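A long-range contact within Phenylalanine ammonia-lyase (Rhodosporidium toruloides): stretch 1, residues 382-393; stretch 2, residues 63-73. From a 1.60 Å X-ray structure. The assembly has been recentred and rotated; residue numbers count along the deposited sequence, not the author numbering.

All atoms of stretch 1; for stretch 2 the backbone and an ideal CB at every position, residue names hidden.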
ATOM      1  N   ALA B 382      20.520  -4.549   7.968  1.00  7.18           N
ATOM      2  CA  ALA B 382      20.707  -4.432   6.537  1.00  6.37           C
ATOM      3  C   ALA B 382      22.186  -4.338   6.167  1.00  8.19           C
ATOM      4  O   ALA B 382      22.649  -4.937   5.171  1.00  9.48           O
ATOM      5  CB  ALA B 382      19.995  -3.247   6.003  1.00  7.94           C
ATOM      6  N   HIS B 383      22.945  -3.609   6.976  1.00  8.54           N
ATOM      7  CA  HIS B 383      24.378  -3.467   6.717  1.00  4.73           C
ATOM      8  C   HIS B 383      25.027  -4.875   6.773  1.00  7.02           C
ATOM      9  O   HIS B 383      25.905  -5.232   5.961  1.00  9.27           O
ATOM     10  CB  HIS B 383      25.027  -2.575   7.788  1.00  6.56           C
ATOM     11  CG  HIS B 383      26.288  -1.961   7.323  1.00  9.44           C
ATOM     12  ND1 HIS B 383      26.319  -0.699   6.776  1.00 11.96           N
ATOM     13  CD2 HIS B 383      27.555  -2.428   7.288  1.00 10.87           C
ATOM     14  CE1 HIS B 383      27.565  -0.412   6.439  1.00 14.69           C
ATOM     15  NE2 HIS B 383      28.333  -1.445   6.736  1.00 16.66           N
ATOM     16  N   ALA B 384      24.657  -5.678   7.767  1.00  9.06           N
ATOM     17  CA  ALA B 384      25.240  -7.016   7.851  1.00  9.53           C
ATOM     18  C   ALA B 384      24.882  -7.845   6.618  1.00  9.57           C
ATOM     19  O   ALA B 384      25.742  -8.532   6.052  1.00  8.70           O
ATOM     20  CB  ALA B 384      24.777  -7.691   9.087  1.00  8.88           C
ATOM     21  N   VAL B 385      23.630  -7.753   6.176  1.00  8.34           N
ATOM     22  CA  VAL B 385      23.159  -8.530   4.999  1.00  9.16           C
ATOM     23  C   VAL B 385      23.916  -8.100   3.731  1.00  9.47           C
ATOM     24  O   VAL B 385      24.448  -8.930   2.946  1.00  8.07           O
ATOM     25  CB  VAL B 385      21.626  -8.408   4.853  1.00  8.54           C
ATOM     26  CG1 VAL B 385      21.166  -9.029   3.567  1.00 13.91           C
ATOM     27  CG2 VAL B 385      20.939  -8.973   6.064  1.00 10.68           C
ATOM     28  N   LEU B 386      23.925  -6.800   3.457  1.00  8.11           N
ATOM     29  CA  LEU B 386      24.510  -6.293   2.219  1.00  9.67           C
ATOM     30  C   LEU B 386      26.018  -6.485   2.232  1.00  8.94           C
ATOM     31  O   LEU B 386      26.623  -6.664   1.171  1.00 11.18           O
ATOM     32  CB  LEU B 386      24.174  -4.821   2.012  1.00 10.22           C
ATOM     33  CG  LEU B 386      22.759  -4.475   1.589  1.00 11.79           C
ATOM     34  CD1 LEU B 386      22.609  -2.994   1.290  1.00 11.93           C
ATOM     35  CD2 LEU B 386      22.385  -5.301   0.354  1.00 12.99           C
ATOM     36  N   THR B 387      26.644  -6.494   3.402  1.00  9.79           N
ATOM     37  CA  THR B 387      28.079  -6.742   3.432  1.00  8.89           C
ATOM     38  C   THR B 387      28.402  -8.145   2.885  1.00 10.06           C
ATOM     39  O   THR B 387      29.323  -8.350   2.081  1.00 10.65           O
ATOM     40  CB  THR B 387      28.651  -6.561   4.844  1.00  9.18           C
ATOM     41  OG1 THR B 387      28.514  -5.184   5.235  1.00  8.99           O
ATOM     42  CG2 THR B 387      30.138  -6.899   4.876  1.00 11.45           C
ATOM     43  N   ILE B 388      27.639  -9.131   3.332  1.00  8.44           N
ATOM     44  CA  ILE B 388      27.814 -10.507   2.813  1.00  7.37           C
ATOM     45  C   ILE B 388      27.468 -10.536   1.334  1.00 10.72           C
ATOM     46  O   ILE B 388      28.197 -11.160   0.524  1.00 10.61           O
ATOM     47  CB  ILE B 388      26.975 -11.507   3.601  1.00  7.61           C
ATOM     48  CG1 ILE B 388      27.608 -11.721   4.958  1.00  8.87           C
ATOM     49  CG2 ILE B 388      26.916 -12.858   2.860  1.00 11.42           C
ATOM     50  CD1 ILE B 388      26.832 -12.592   5.885  1.00 18.24           C
ATOM     51  N   GLU B 389      26.372  -9.868   0.965  1.00 10.36           N
ATOM     52  CA  GLU B 389      25.893  -9.956  -0.424  1.00  8.77           C
ATOM     53  C   GLU B 389      26.883  -9.308  -1.381  1.00  9.64           C
ATOM     54  O   GLU B 389      27.222  -9.883  -2.404  1.00 12.64           O
ATOM     55  CB  GLU B 389      24.486  -9.346  -0.541  1.00 10.08           C
ATOM     56  CG  GLU B 389      23.830  -9.521  -1.896  1.00 12.52           C
ATOM     57  CD  GLU B 389      23.414 -10.924  -2.216  1.00 12.21           C
ATOM     58  OE1 GLU B 389      23.649 -11.800  -1.389  1.00 10.93           O
ATOM     59  OE2 GLU B 389      22.854 -11.114  -3.326  1.00 12.82           O
ATOM     60  N   ALA B 390      27.337  -8.108  -1.068  1.00  9.37           N
ATOM     61  CA  ALA B 390      28.199  -7.325  -1.960  1.00  9.96           C
ATOM     62  C   ALA B 390      29.633  -7.807  -1.893  1.00 10.80           C
ATOM     63  O   ALA B 390      30.336  -7.818  -2.901  1.00 14.99           O
ATOM     64  CB  ALA B 390      28.116  -5.862  -1.556  1.00 10.93           C
ATOM     65  N   GLY B 391      30.054  -8.269  -0.722  1.00 11.17           N
ATOM     66  CA  GLY B 391      31.467  -8.574  -0.481  1.00 11.06           C
ATOM     67  C   GLY B 391      31.976  -9.977  -0.425  1.00 11.60           C
ATOM     68  O   GLY B 391      33.181 -10.200  -0.566  1.00 12.23           O
ATOM     69  N   GLN B 392      31.071 -10.927  -0.162  1.00  8.97           N
ATOM     70  CA  GLN B 392      31.419 -12.288   0.162  1.00 11.90           C
ATOM     71  C   GLN B 392      30.520 -13.311  -0.486  1.00 12.38           C
ATOM     72  O   GLN B 392      30.403 -14.407   0.030  1.00 12.21           O
ATOM     73  CB  GLN B 392      31.293 -12.498   1.672  1.00 13.66           C
ATOM     74  CG  GLN B 392      32.084 -11.549   2.468  1.00 14.49           C
ATOM     75  CD  GLN B 392      31.641 -11.486   3.917  1.00 15.51           C
ATOM     76  OE1 GLN B 392      31.472 -10.382   4.462  1.00 25.32           O
ATOM     77  NE2 GLN B 392      31.492 -12.624   4.538  1.00 14.37           N
ATOM     78  N   SER B 393      29.894 -12.988  -1.611  1.00 11.31           N
ATOM     79  CA  SER B 393      28.988 -13.935  -2.234  1.00  8.89           C
ATOM     80  C   SER B 393      29.266 -14.118  -3.711  1.00 12.15           C
ATOM     81  O   SER B 393      29.650 -13.197  -4.421  1.00 13.08           O
ATOM     82  CB  SER B 393      27.519 -13.523  -2.020  1.00  9.98           C
ATOM     83  OG  SER B 393      27.220 -13.390  -0.628  1.00 12.61           O
ATOM     84  N   UNK B  63      39.492  -9.401  -3.632  1.00  9.86           N
ATOM     85  CA  UNK B  63      39.927 -10.750  -3.370  1.00  9.71           C
ATOM     86  C   UNK B  63      38.789 -11.739  -3.166  1.00  9.76           C
ATOM     87  O   UNK B  63      39.049 -12.885  -2.857  1.00  9.68           O
ATOM     88  CB  UNK B  63      40.834 -10.756  -2.138  1.00  9.71           C
ATOM     89  N   UNK B  64      37.546 -11.307  -3.372  1.00  9.16           N
ATOM     90  CA  UNK B  64      36.386 -12.187  -3.225  1.00 10.84           C
ATOM     91  C   UNK B  64      35.754 -12.221  -1.828  1.00 11.54           C
ATOM     92  O   UNK B  64      34.656 -12.745  -1.660  1.00 10.45           O
ATOM     93  CB  UNK B  64      36.797 -13.610  -3.610  1.00 10.84           C
ATOM     94  N   UNK B  65      36.408 -11.656  -0.822  1.00 10.00           N
ATOM     95  CA  UNK B  65      35.980 -11.818   0.597  1.00  8.84           C
ATOM     96  C   UNK B  65      36.044 -10.543   1.462  1.00  9.34           C
ATOM     97  O   UNK B  65      35.267 -10.414   2.411  1.00  9.33           O
ATOM     98  CB  UNK B  65      36.853 -12.886   1.259  1.00  8.84           C
ATOM     99  N   UNK B  66      36.991  -9.636   1.157  1.00 11.71           N
ATOM    100  CA  UNK B  66      37.318  -8.461   1.966  1.00 11.43           C
ATOM    101  C   UNK B  66      36.492  -7.249   1.675  1.00 10.41           C
ATOM    102  O   UNK B  66      36.502  -6.289   2.447  1.00 11.86           O
ATOM    103  CB  UNK B  66      38.792  -8.097   1.777  1.00 11.43           C
ATOM    104  N   UNK B  67      35.848  -7.229   0.508  1.00  8.71           N
ATOM    105  CA  UNK B  67      35.192  -6.027   0.040  1.00  9.90           C
ATOM    106  C   UNK B  67      34.126  -5.617   1.036  1.00 10.31           C
ATOM    107  O   UNK B  67      33.290  -6.439   1.415  1.00 12.06           O
ATOM    108  CB  UNK B  67      34.588  -6.237  -1.350  1.00  9.90           C
ATOM    109  N   UNK B  68      34.110  -4.343   1.422  1.00 10.70           N
ATOM    110  CA  UNK B  68      33.070  -3.846   2.341  1.00 10.21           C
ATOM    111  C   UNK B  68      32.276  -2.725   1.709  1.00 10.20           C
ATOM    112  O   UNK B  68      32.551  -2.315   0.574  1.00 10.71           O
ATOM    113  CB  UNK B  68      33.691  -3.362   3.653  1.00 10.21           C
ATOM    114  N   UNK B  69      31.252  -2.247   2.394  1.00 10.79           N
ATOM    115  CA  UNK B  69      30.333  -1.339   1.768  1.00 10.35           C
ATOM    116  C   UNK B  69      30.896   0.052   1.552  1.00  9.24           C
ATOM    117  O   UNK B  69      30.643   0.695   0.514  1.00 10.38           O
ATOM    118  CB  UNK B  69      29.058  -1.250   2.609  1.00 10.35           C
ATOM    119  N   UNK B  70      31.734   0.504   2.489  1.00  9.86           N
ATOM    120  CA  UNK B  70      32.471   1.745   2.265  1.00  9.42           C
ATOM    121  C   UNK B  70      33.346   1.682   1.024  1.00  9.60           C
ATOM    122  O   UNK B  70      33.421   2.661   0.280  1.00 10.90           O
ATOM    123  CB  UNK B  70      33.334   2.070   3.486  1.00  9.42           C
ATOM    124  N   UNK B  71      33.990   0.528   0.797  1.00 10.67           N
ATOM    125  CA  UNK B  71      34.829   0.312  -0.389  1.00 12.13           C
ATOM    126  C   UNK B  71      33.978   0.442  -1.638  1.00 10.31           C
ATOM    127  O   UNK B  71      34.387   1.082  -2.620  1.00 10.11           O
ATOM    128  CB  UNK B  71      35.508  -1.058  -0.345  1.00 12.13           C
ATOM    129  N   UNK B  72      32.784  -0.179  -1.608  1.00  8.28           N
ATOM    130  CA  UNK B  72      31.883  -0.141  -2.781  1.00  9.26           C
ATOM    131  C   UNK B  72      31.534   1.303  -3.136  1.00  9.51           C
ATOM    132  O   UNK B  72      31.651   1.742  -4.293  1.00 11.63           O
ATOM    133  CB  UNK B  72      30.605  -0.937  -2.510  1.00  9.26           C
ATOM    134  N   UNK B  73      31.152   2.060  -2.115  1.00  8.29           N
ATOM    135  CA  UNK B  73      30.799   3.474  -2.338  1.00  7.98           C
ATOM    136  C   UNK B  73      32.025   4.242  -2.872  1.00  8.09           C
ATOM    137  O   UNK B  73      31.899   5.054  -3.778  1.00 11.36           O
ATOM    138  CB  UNK B  73      30.290   4.113  -1.044  1.00  7.98           C
TER

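Position 63 has its CA-to-CB bond sideways and nothing of stretch 1 near the ideal CB, so the contact leaves the choice open. D63 serves its own loop: OD1 accepts from the backbone N of position 65 and of position 66, each at 2.9 Å.

At position 64 the backbone decides. With phi/psi of 91/-11 a CB would jam against the carbonyl O of the residue before, which calls for glycine, and G64 it is. Its O lies 3.1 Å from G391 O; both are acceptors, so this is proximity without a hydrogen bond.

Position 65 points away, yet its CA packs against stretch 1. Many side chains could leave from here, large ones included. The residue is Y65, whose CA sits 3.4 Å from G391 O and whose O lies 3.4 Å from Q392 CG; backbone makes the closest contacts.

Position 66 also points away, with no demand from stretch 1. S66 OG donates to D63 OD2 at 2.6 Å.

Position 67 goes sideways, its ideal CB 4.0 Å from G391 CA and 4.8 Å from A390 O. An apolar chain of moderate size would suit; a polar donor might also reach that carbonyl. L67 brings CD2 to 3.5 Å from A390 O. L67 O meets G391 CA at 3.4 Å in a CA-H...O contact. A CB on G391 would fall 2.1 Å from that same O, a clash, so the close approach depends on the glycine.

Position 68 points away and precedes the helix, a place where Asn, Asp, Ser or Thr commonly cap. N68 does so: N68 OD1 accepts from the backbone N of position 71 at 2.7 Å.

Position 69 points toward stretch 1, its ideal CB 4.2 Å from H383 NE2. The hollow among H383, L386, T387 and A390 offers a ring face and aliphatic surface, fit for Leu, Met or perhaps Ile. L69 fills it as a knob in a hole. CD1 lies 3.8 Å from the H383 ring centroid, almost on the normal, a CH-pi contact, while CD2 lies 3.9 Å from A390 CB. A water accepts from L69 N (3.0 Å) and donates to T387 OG1 (2.9 Å), linking the backbone N of L69 to the side chain of T387.

Position 70 is sideways and unconstrained by stretch 1; it is G70.

Position 71 is out of reach, and stretch 1 sets no preference. D71 OD2 accepts a hydrogen bond from N68 N at 3.1 Å.

Position 72 points toward stretch 1 across a gap, suiting a modest apolar chain. V72 just touches, CG2 4.5 Å from A390 CB.

Position 73 is out of reach, so stretch 1 sets no preference; V73 makes no contact with it.

Stretch 2, residues 63-73: DGYSLNLGDVV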
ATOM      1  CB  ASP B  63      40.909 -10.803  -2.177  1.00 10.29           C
ATOM      2  CG  ASP B  63      40.287 -10.343  -0.867  1.00 16.04           C
ATOM      3  OD1 ASP B  63      39.100 -10.582  -0.632  1.00 10.52           O
ATOM      4  OD2 ASP B  63      40.987  -9.745  -0.036  1.00 16.13           O
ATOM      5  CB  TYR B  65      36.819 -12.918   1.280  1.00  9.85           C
ATOM      6  CG  TYR B  65      36.595 -14.283   0.724  1.00 15.63           C
ATOM      7  CD1 TYR B  65      35.719 -15.174   1.342  1.00 12.58           C
ATOM      8  CD2 TYR B  65      37.235 -14.695  -0.442  1.00 11.55           C
ATOM      9  CE1 TYR B  65      35.492 -16.451   0.799  1.00 15.04           C
ATOM     10  CE2 TYR B  65      36.990 -15.929  -1.003  1.00 11.37           C
ATOM     11  CZ  TYR B  65      36.113 -16.801  -0.392  1.00 15.95           C
ATOM     12  OH  TYR B  65      35.890 -18.002  -0.985  1.00 19.56           O
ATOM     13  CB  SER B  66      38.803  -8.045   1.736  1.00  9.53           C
ATOM     14  OG  SER B  66      39.680  -9.057   2.135  1.00 16.37           O
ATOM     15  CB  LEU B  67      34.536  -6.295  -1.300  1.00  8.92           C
ATOM     16  CG  LEU B  67      33.736  -5.194  -1.954  1.00 10.06           C
ATOM     17  CD1 LEU B  67      34.645  -4.027  -2.229  1.00 10.12           C
ATOM     18  CD2 LEU B  67      33.006  -5.623  -3.228  1.00 10.23           C
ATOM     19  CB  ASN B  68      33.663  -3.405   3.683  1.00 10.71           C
ATOM     20  CG  ASN B  68      34.657  -2.257   3.545  1.00  6.85           C
ATOM     21  OD1 ASN B  68      34.396  -1.276   2.822  1.00 11.34           O
ATOM     22  ND2 ASN B  68      35.779  -2.358   4.237  1.00 12.38           N
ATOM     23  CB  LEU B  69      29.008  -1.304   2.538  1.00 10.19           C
ATOM     24  CG  LEU B  69      28.271  -2.633   2.715  1.00 10.90           C
ATOM     25  CD1 LEU B  69      26.904  -2.380   3.276  1.00 12.98           C
ATOM     26  CD2 LEU B  69      28.231  -3.291   1.374  1.00 10.28           C
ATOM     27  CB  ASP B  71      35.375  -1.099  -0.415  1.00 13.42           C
ATOM     28  CG  ASP B  71      36.469  -1.374   0.591  1.00 15.61           C
ATOM     29  OD1 ASP B  71      37.261  -0.455   0.936  1.00 15.23           O
ATOM     30  OD2 ASP B  71      36.595  -2.588   0.968  1.00 14.42           O
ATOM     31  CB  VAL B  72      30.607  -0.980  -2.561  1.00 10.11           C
ATOM     32  CG1 VAL B  72      29.569  -0.673  -3.636  1.00  9.31           C
ATOM     33  CG2 VAL B  72      30.918  -2.496  -2.486  1.00 11.70           C
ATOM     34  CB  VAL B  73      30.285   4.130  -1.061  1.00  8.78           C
ATOM     35  CG1 VAL B  73      30.036   5.660  -1.295  1.00  9.26           C
ATOM     36  CG2 VAL B  73      28.993   3.476  -0.610  1.00 12.47           C
TER
HETATM   37  O   HOH W   1      30.631  -3.214   5.209  1.00 12.44           O
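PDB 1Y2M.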